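PDB 4HID: protection of telomeres protein 1, which binds the single-stranded 3' overhang of fission yeast telomeres, protects it and regulates telomerase and telomere length. Local coordinates for residues Glu44-Met49 with Gly102-Ile107; Asp73-Tyr78 with Cys106-Asp111. The protein carries 1 engineered substitution. All coordinates share one frame; numbering follows the deposited sequence.

Interaction 1 (Glu44-Met49 with Gly102-Ile107); sequences ELFFPM and GYLECI. With nucleotides of chain B.
Phe-47 turns one ring edge onto the face of Tyr-103 in a T-shaped (edge-to-face) stack, centroids 5.0 Å apart and planes at 79°. Phe-47 CD2 does the touching, 3.6 Å from Tyr-103 CE2. The chi1 of -174° turns Phe-47 CG away from its own N and carries the ring over the base of DA5 of chain B, whose C8 lies above the ring centre; Pro-48 CD covers the opposite face near the rim. The adenine thus lies against a ring bordered by Tyr-103 at its edge and Pro-48 on its far face. Tyr-103 meets the nucleotide too, its CB 3.4 Å from N6 of DA5 of chain B, while Pro-48 CD packs 3.7 Å from Tyr-103 CE1. An alanine in place of Tyr-103 would remove the ring face and is likely to let the Phe-47 ring turn, disturbing its contact with the adenine. A second apolar patch lies beside this one: Leu-104 CD2 meets the edge of the Phe-46 ring at CE1, and Leu-104 CB sits 3.7 Å from Leu-45 CB. At the polar edge Leu-45 O accepts a hydrogen bond from Leu-104 N at 3.0 Å; Tyr-103 CA adds a CA-H...O contact to the same oxygen. Phe-46 O accepts a hydrogen bond from Arg-64 NH1. The contact fastens the loop between strands 33-38 and 67-71 to the start of strand 104-108 in this OB-fold DNA-binding domain, with Phe-46 resting on Ile-67 of strand 67-71 and Leu-104 on Thr-96 of strand 88-98.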
loop_
_atom_site.group_PDB
_atom_site.type_symbol
_atom_site.label_atom_id
_atom_site.label_comp_id
_atom_site.label_asym_id
_atom_site.label_seq_id
_atom_site.Cartn_x
_atom_site.Cartn_y
_atom_site.Cartn_z
ATOM N N GLU A 44 -1.492 2.801 -13.987
ATOM C CA GLU A 44 -0.517 3.177 -15.003
ATOM C C GLU A 44 0.666 3.949 -14.426
ATOM O O GLU A 44 1.691 4.097 -15.083
ATOM C CB GLU A 44 -1.189 4.000 -16.103
ATOM C CG GLU A 44 -2.243 3.242 -16.882
ATOM C CD GLU A 44 -2.857 4.072 -17.992
ATOM O OE1 GLU A 44 -3.014 5.296 -17.801
ATOM O OE2 GLU A 44 -3.185 3.503 -19.052
ATOM N N LEU A 45 0.520 4.446 -13.202
ATOM C CA LEU A 45 1.571 5.250 -12.585
ATOM C C LEU A 45 2.396 4.473 -11.556
ATOM O O LEU A 45 3.400 4.972 -11.057
ATOM C CB LEU A 45 0.986 6.511 -11.945
ATOM C CG LEU A 45 0.312 7.531 -12.867
ATOM C CD1 LEU A 45 -0.190 8.715 -12.056
ATOM C CD2 LEU A 45 1.250 7.992 -13.965
ATOM N N PHE A 46 1.973 3.255 -11.240
ATOM C CA PHE A 46 2.724 2.411 -10.317
ATOM C C PHE A 46 4.036 1.962 -10.950
ATOM O O PHE A 46 4.162 1.921 -12.169
ATOM C CB PHE A 46 1.902 1.191 -9.901
ATOM C CG PHE A 46 0.735 1.514 -9.011
ATOM C CD1 PHE A 46 0.534 2.798 -8.542
ATOM C CD2 PHE A 46 -0.161 0.527 -8.644
ATOM C CE1 PHE A 46 -0.538 3.093 -7.728
ATOM C CE2 PHE A 46 -1.233 0.817 -7.832
ATOM C CZ PHE A 46 -1.421 2.102 -7.371
ATOM N N PHE A 47 5.010 1.614 -10.118
ATOM C CA PHE A 47 6.245 1.023 -10.614
ATOM C C PHE A 47 6.003 -0.350 -11.241
ATOM O O PHE A 47 5.314 -1.187 -10.665
ATOM C CB PHE A 47 7.287 0.916 -9.501
ATOM C CG PHE A 47 8.625 0.438 -9.976
ATOM C CD1 PHE A 47 9.007 -0.877 -9.795
ATOM C CD2 PHE A 47 9.495 1.301 -10.618
ATOM C CE1 PHE A 47 10.234 -1.320 -10.239
ATOM C CE2 PHE A 47 10.723 0.860 -11.062
ATOM C CZ PHE A 47 11.092 -0.452 -10.871
ATOM N N PRO A 48 6.579 -0.583 -12.428
ATOM C CA PRO A 48 6.477 -1.889 -13.075
ATOM C C PRO A 48 7.513 -2.852 -12.511
ATOM O O PRO A 48 8.681 -2.782 -12.879
ATOM C CB PRO A 48 6.792 -1.572 -14.533
ATOM C CG PRO A 48 7.716 -0.416 -14.468
ATOM C CD PRO A 48 7.398 0.357 -13.213
ATOM N N MET A 49 7.081 -3.737 -11.621
ATOM C CA MET A 49 7.977 -4.720 -11.038
ATOM C C MET A 49 8.389 -5.762 -12.066
ATOM O O MET A 49 7.549 -6.395 -12.696
ATOM C CB MET A 49 7.328 -5.394 -9.830
ATOM C CG MET A 49 7.205 -4.485 -8.622
ATOM S SD MET A 49 8.805 -3.972 -7.983
ATOM C CE MET A 49 9.332 -5.465 -7.163
ATOM N N GLY A 102 8.481 9.640 -11.568
ATOM C CA GLY A 102 7.091 9.880 -11.906
ATOM C C GLY A 102 6.147 8.831 -11.351
ATOM O O GLY A 102 4.955 8.847 -11.641
ATOM N N TYR A 103 6.697 7.891 -10.587
ATOM C CA TYR A 103 5.923 6.776 -10.053
ATOM C C TYR A 103 5.078 7.187 -8.864
ATOM O O TYR A 103 5.556 7.851 -7.952
ATOM C CB TYR A 103 6.838 5.614 -9.662
ATOM C CG TYR A 103 7.641 5.078 -10.817
ATOM C CD1 TYR A 103 7.016 4.508 -11.912
ATOM C CD2 TYR A 103 9.023 5.159 -10.821
ATOM C CE1 TYR A 103 7.745 4.020 -12.975
ATOM C CE2 TYR A 103 9.757 4.675 -11.881
ATOM C CZ TYR A 103 9.113 4.108 -12.952
ATOM O OH TYR A 103 9.842 3.628 -14.006
ATOM N N LEU A 104 3.870 6.830 -8.803
ATOM C CA LEU A 104 2.916 7.183 -7.764
ATOM C C LEU A 104 3.156 6.390 -6.486
ATOM O O LEU A 104 3.374 5.184 -6.520
ATOM C CB LEU A 104 1.486 6.958 -8.258
ATOM C CG LEU A 104 0.339 7.208 -7.280
ATOM C CD1 LEU A 104 0.296 8.661 -6.855
ATOM C CD2 LEU A 104 -0.975 6.792 -7.896
ATOM N N GLU A 105 3.122 6.984 -5.425
ATOM C CA GLU A 105 3.221 6.327 -4.137
ATOM C C GLU A 105 2.335 7.058 -3.143
ATOM O O GLU A 105 1.827 8.133 -3.431
ATOM C CB GLU A 105 4.668 6.280 -3.646
ATOM C CG GLU A 105 5.284 7.627 -3.326
ATOM C CD GLU A 105 6.782 7.535 -3.150
ATOM O OE1 GLU A 105 7.228 7.017 -2.113
ATOM O OE2 GLU A 105 7.520 7.965 -4.053
ATOM N N CYS A 106 2.140 6.463 -1.979
ATOM C CA CYS A 106 1.332 7.102 -0.952
ATOM C C CYS A 106 2.157 7.314 0.314
ATOM O O CYS A 106 3.199 6.696 0.493
ATOM C CB CYS A 106 0.050 6.315 -0.675
ATOM S SG CYS A 106 0.266 4.802 0.244
ATOM N N ILE A 107 1.692 8.208 1.175
ATOM C CA ILE A 107 2.468 8.623 2.327
ATOM C C ILE A 107 1.607 8.828 3.562
ATOM O O ILE A 107 0.626 9.560 3.519
ATOM C CB ILE A 107 3.167 9.971 2.041
ATOM C CG1 ILE A 107 3.870 9.938 0.681
ATOM C CG2 ILE A 107 4.124 10.334 3.164
ATOM C CD1 ILE A 107 5.105 9.072 0.646
ATOM P P DA B 5 16.201 -0.160 -6.183
ATOM O OP1 DA B 5 17.015 -1.387 -6.122
ATOM O OP2 DA B 5 16.365 0.781 -7.308
ATOM O "O5'" DA B 5 14.660 -0.569 -6.119
ATOM C "C5'" DA B 5 14.152 -1.167 -4.944
ATOM C "C4'" DA B 5 12.941 -2.030 -5.239
ATOM O "O4'" DA B 5 11.750 -1.212 -5.244
ATOM C "C3'" DA B 5 12.986 -2.746 -6.582
ATOM O "O3'" DA B 5 12.489 -4.066 -6.437
ATOM C "C2'" DA B 5 12.116 -1.878 -7.486
ATOM C "C1'" DA B 5 11.136 -1.235 -6.511
ATOM N N9 DA B 5 10.799 0.144 -6.833
ATOM C C8 DA B 5 11.572 1.051 -7.490
ATOM N N7 DA B 5 11.008 2.222 -7.624
ATOM C C5 DA B 5 9.778 2.071 -7.008
ATOM C C6 DA B 5 8.696 2.948 -6.807
ATOM N N6 DA B 5 8.684 4.213 -7.228
ATOM N N1 DA B 5 7.618 2.472 -6.153
ATOM C C2 DA B 5 7.623 1.208 -5.728
ATOM N N3 DA B 5 8.579 0.297 -5.856
ATOM C C4 DA B 5 9.637 0.795 -6.513
#

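Interaction 2 (Asp73-Tyr78 with Cys106-Asp111). With nucleotides of chain B.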
loop_
_atom_site.group_PDB
_atom_site.type_symbol
_atom_site.label_atom_id
_atom_site.label_comp_id
_atom_site.label_asym_id
_atom_site.label_seq_id
_atom_site.Cartn_x
_atom_site.Cartn_y
_atom_site.Cartn_z
ATOM N N ASP A 73 7.050 8.801 11.411
ATOM C CA ASP A 73 6.699 9.305 12.729
ATOM C C ASP A 73 5.760 8.339 13.443
ATOM O O ASP A 73 6.057 7.155 13.554
ATOM C CB ASP A 73 6.083 10.703 12.626
ATOM C CG ASP A 73 6.960 11.667 11.849
ATOM O OD1 ASP A 73 8.196 11.575 11.974
ATOM O OD2 ASP A 73 6.412 12.512 11.114
ATOM N N GLU A 74 4.631 8.847 13.926
ATOM C CA GLU A 74 3.702 8.039 14.710
ATOM C C GLU A 74 3.276 6.788 13.946
ATOM O O GLU A 74 3.053 5.735 14.534
ATOM C CB GLU A 74 2.477 8.862 15.106
ATOM C CG GLU A 74 1.614 9.307 13.941
ATOM C CD GLU A 74 1.911 10.722 13.493
ATOM O OE1 GLU A 74 3.085 11.126 13.551
ATOM O OE2 GLU A 74 0.971 11.424 13.078
ATOM N N HIS A 75 3.173 6.919 12.628
ATOM C CA HIS A 75 2.786 5.812 11.767
ATOM C C HIS A 75 3.877 4.749 11.710
ATOM O O HIS A 75 3.594 3.554 11.710
ATOM C CB HIS A 75 2.482 6.325 10.358
ATOM C CG HIS A 75 1.605 7.538 10.333
ATOM N ND1 HIS A 75 0.352 7.564 10.907
ATOM C CD2 HIS A 75 1.801 8.770 9.806
ATOM C CE1 HIS A 75 -0.186 8.757 10.735
ATOM N NE2 HIS A 75 0.672 9.507 10.070
ATOM N N ASP A 76 5.122 5.204 11.650
ATOM C CA ASP A 76 6.286 4.345 11.811
ATOM C C ASP A 76 6.215 3.555 13.111
ATOM O O ASP A 76 6.210 2.326 13.100
ATOM C CB ASP A 76 7.559 5.194 11.782
ATOM C CG ASP A 76 8.822 4.365 11.708
ATOM O OD1 ASP A 76 8.786 3.171 12.065
ATOM O OD2 ASP A 76 9.859 4.919 11.295
ATOM N N PHE A 77 6.163 4.272 14.226
ATOM C CA PHE A 77 6.257 3.651 15.542
ATOM C C PHE A 77 5.148 2.634 15.754
ATOM O O PHE A 77 5.351 1.610 16.398
ATOM C CB PHE A 77 6.190 4.715 16.635
ATOM C CG PHE A 77 7.321 5.689 16.593
ATOM C CD1 PHE A 77 8.622 5.250 16.441
ATOM C CD2 PHE A 77 7.085 7.048 16.701
ATOM C CE1 PHE A 77 9.667 6.145 16.399
ATOM C CE2 PHE A 77 8.125 7.945 16.661
ATOM C CZ PHE A 77 9.419 7.496 16.509
ATOM N N TYR A 78 3.976 2.927 15.209
ATOM C CA TYR A 78 2.825 2.059 15.378
ATOM C C TYR A 78 2.954 0.757 14.596
ATOM O O TYR A 78 2.672 -0.314 15.116
ATOM C CB TYR A 78 1.545 2.784 14.960
ATOM C CG TYR A 78 0.292 1.945 15.084
ATOM C CD1 TYR A 78 0.099 1.111 16.172
ATOM C CD2 TYR A 78 -0.700 1.996 14.115
ATOM C CE1 TYR A 78 -1.044 0.351 16.292
ATOM C CE2 TYR A 78 -1.844 1.237 14.226
ATOM C CZ TYR A 78 -2.011 0.416 15.316
ATOM O OH TYR A 78 -3.150 -0.337 15.433
ATOM N N CYS A 106 2.140 6.463 -1.979
ATOM C CA CYS A 106 1.332 7.102 -0.952
ATOM C C CYS A 106 2.157 7.314 0.314
ATOM O O CYS A 106 3.199 6.696 0.493
ATOM C CB CYS A 106 0.050 6.315 -0.675
ATOM S SG CYS A 106 0.266 4.802 0.244
ATOM N N ILE A 107 1.692 8.208 1.175
ATOM C CA ILE A 107 2.468 8.623 2.327
ATOM C C ILE A 107 1.607 8.828 3.562
ATOM O O ILE A 107 0.626 9.560 3.519
ATOM C CB ILE A 107 3.167 9.971 2.041
ATOM C CG1 ILE A 107 3.870 9.938 0.681
ATOM C CG2 ILE A 107 4.124 10.334 3.164
ATOM C CD1 ILE A 107 5.105 9.072 0.646
ATOM N N LEU A 108 2.017 8.231 4.673
ATOM C CA LEU A 108 1.433 8.550 5.964
ATOM C C LEU A 108 2.412 9.448 6.720
ATOM O O LEU A 108 3.383 8.976 7.297
ATOM C CB LEU A 108 1.110 7.283 6.756
ATOM C CG LEU A 108 -0.201 6.580 6.394
ATOM C CD1 LEU A 108 -0.475 5.425 7.332
ATOM C CD2 LEU A 108 -1.361 7.556 6.402
ATOM N N HIS A 109 2.152 10.750 6.683
ATOM C CA HIS A 109 3.048 11.748 7.254
ATOM C C HIS A 109 2.630 12.113 8.668
ATOM O O HIS A 109 1.496 11.873 9.065
ATOM C CB HIS A 109 3.043 13.007 6.390
ATOM C CG HIS A 109 1.705 13.675 6.304
ATOM N ND1 HIS A 109 0.798 13.395 5.307
ATOM C CD2 HIS A 109 1.122 14.608 7.092
ATOM C CE1 HIS A 109 -0.286 14.129 5.483
ATOM N NE2 HIS A 109 -0.114 14.874 6.559
ATOM N N GLY A 110 3.549 12.707 9.419
ATOM C CA GLY A 110 3.236 13.248 10.728
ATOM C C GLY A 110 1.984 14.106 10.768
ATOM O O GLY A 110 1.805 14.993 9.937
ATOM N N ASP A 111 1.117 13.837 11.741
ATOM C CA ASP A 111 -0.119 14.595 11.908
ATOM C C ASP A 111 -0.719 14.397 13.296
ATOM O O ASP A 111 -1.791 13.816 13.441
ATOM C CB ASP A 111 -1.142 14.201 10.839
ATOM C CG ASP A 111 -2.364 15.092 10.849
ATOM O OD1 ASP A 111 -2.400 16.039 11.660
ATOM O OD2 ASP A 111 -3.284 14.850 10.046
ATOM O "O5'" DG B 1 10.095 16.700 2.634
ATOM C "C5'" DG B 1 11.488 16.552 2.431
ATOM C "C4'" DG B 1 12.101 15.631 3.467
ATOM O "O4'" DG B 1 11.188 15.455 4.580
ATOM C "C3'" DG B 1 12.439 14.230 2.982
ATOM O "O3'" DG B 1 13.661 13.844 3.584
ATOM C "C2'" DG B 1 11.264 13.398 3.491
ATOM C "C1'" DG B 1 10.965 14.081 4.819
ATOM N N9 DG B 1 9.593 13.941 5.306
ATOM C C8 DG B 1 8.439 14.175 4.605
ATOM N N7 DG B 1 7.358 13.979 5.302
ATOM C C5 DG B 1 7.822 13.592 6.550
ATOM C C6 DG B 1 7.110 13.247 7.725
ATOM O O6 DG B 1 5.887 13.210 7.902
ATOM N N1 DG B 1 7.961 12.916 8.769
ATOM C C2 DG B 1 9.330 12.921 8.688
ATOM N N2 DG B 1 9.984 12.572 9.803
ATOM N N3 DG B 1 10.010 13.244 7.597
ATOM C C4 DG B 1 9.195 13.566 6.568
HETATM O O HOH W 1 -1.676 10.965 13.755
#
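His-75 and Glu-74 reach the 106-111 segment by different torsions: chi1 of -47° places the His-75 ring beside its backbone N, against Leu-108 and His-109 O, whereas Glu-74 sets CG between backbone N and carbonyl carbon (chi1 65°) and bends at chi2, which brings its carboxylate to the residues that follow the strand. In this OB-fold domain the contact joins helix 73-79, through Asp-73 to His-75, to the end of strand 104-108 and the residues after it. The imidazole is sandwiched: Leu-108 CB makes a CH-pi contact over one face, 3.8 Å from the ring centroid, and Glu-74 CG covers the other. His-75 NE2 donates in its ring plane to His-109 O at 2.7 Å, though from above the carbonyl plane; this bond and the cover on both faces probably restrict the ring's rotation. Glu-74 OE2 takes Asp-111 N on its syn lone pair at 2.8 Å, and a water donates to both Glu-74 OE2 and Asp-111 O. The Asp-111 carboxylate turns elsewhere, to the backbone N of Arg-115 and Tyr-116. The same two segments hold the base of DG1 of chain B: Gly-110 N donates to its O6 at 2.8 Å, and Asp-73 OD2 takes N1 at 2.8 Å and OD1 takes N2 at 3.0 Å.

How the interactions relate
From the N terminus, the chain passes strands 17-28 and 33-38, then enters the loop holding 44-49, continues through strand 67-71 into helix 73-79, and returns by strand 88-98 to strand 104-108. Interaction 1 closes the span from 44-49 to 102-107, and interaction 2 closes the shorter one from 73-78 to 106-111. The two cross slightly rather than nest, since 106-111 runs past 102-107 with Cys-106 and Ile-107 common to both. Their centres lie about 19 Å apart: one ties the long loop to the strand's start, the other the helix to its end, and along the bound DNA interaction 1 touches DA5 and interaction 2 DG1 of chain B.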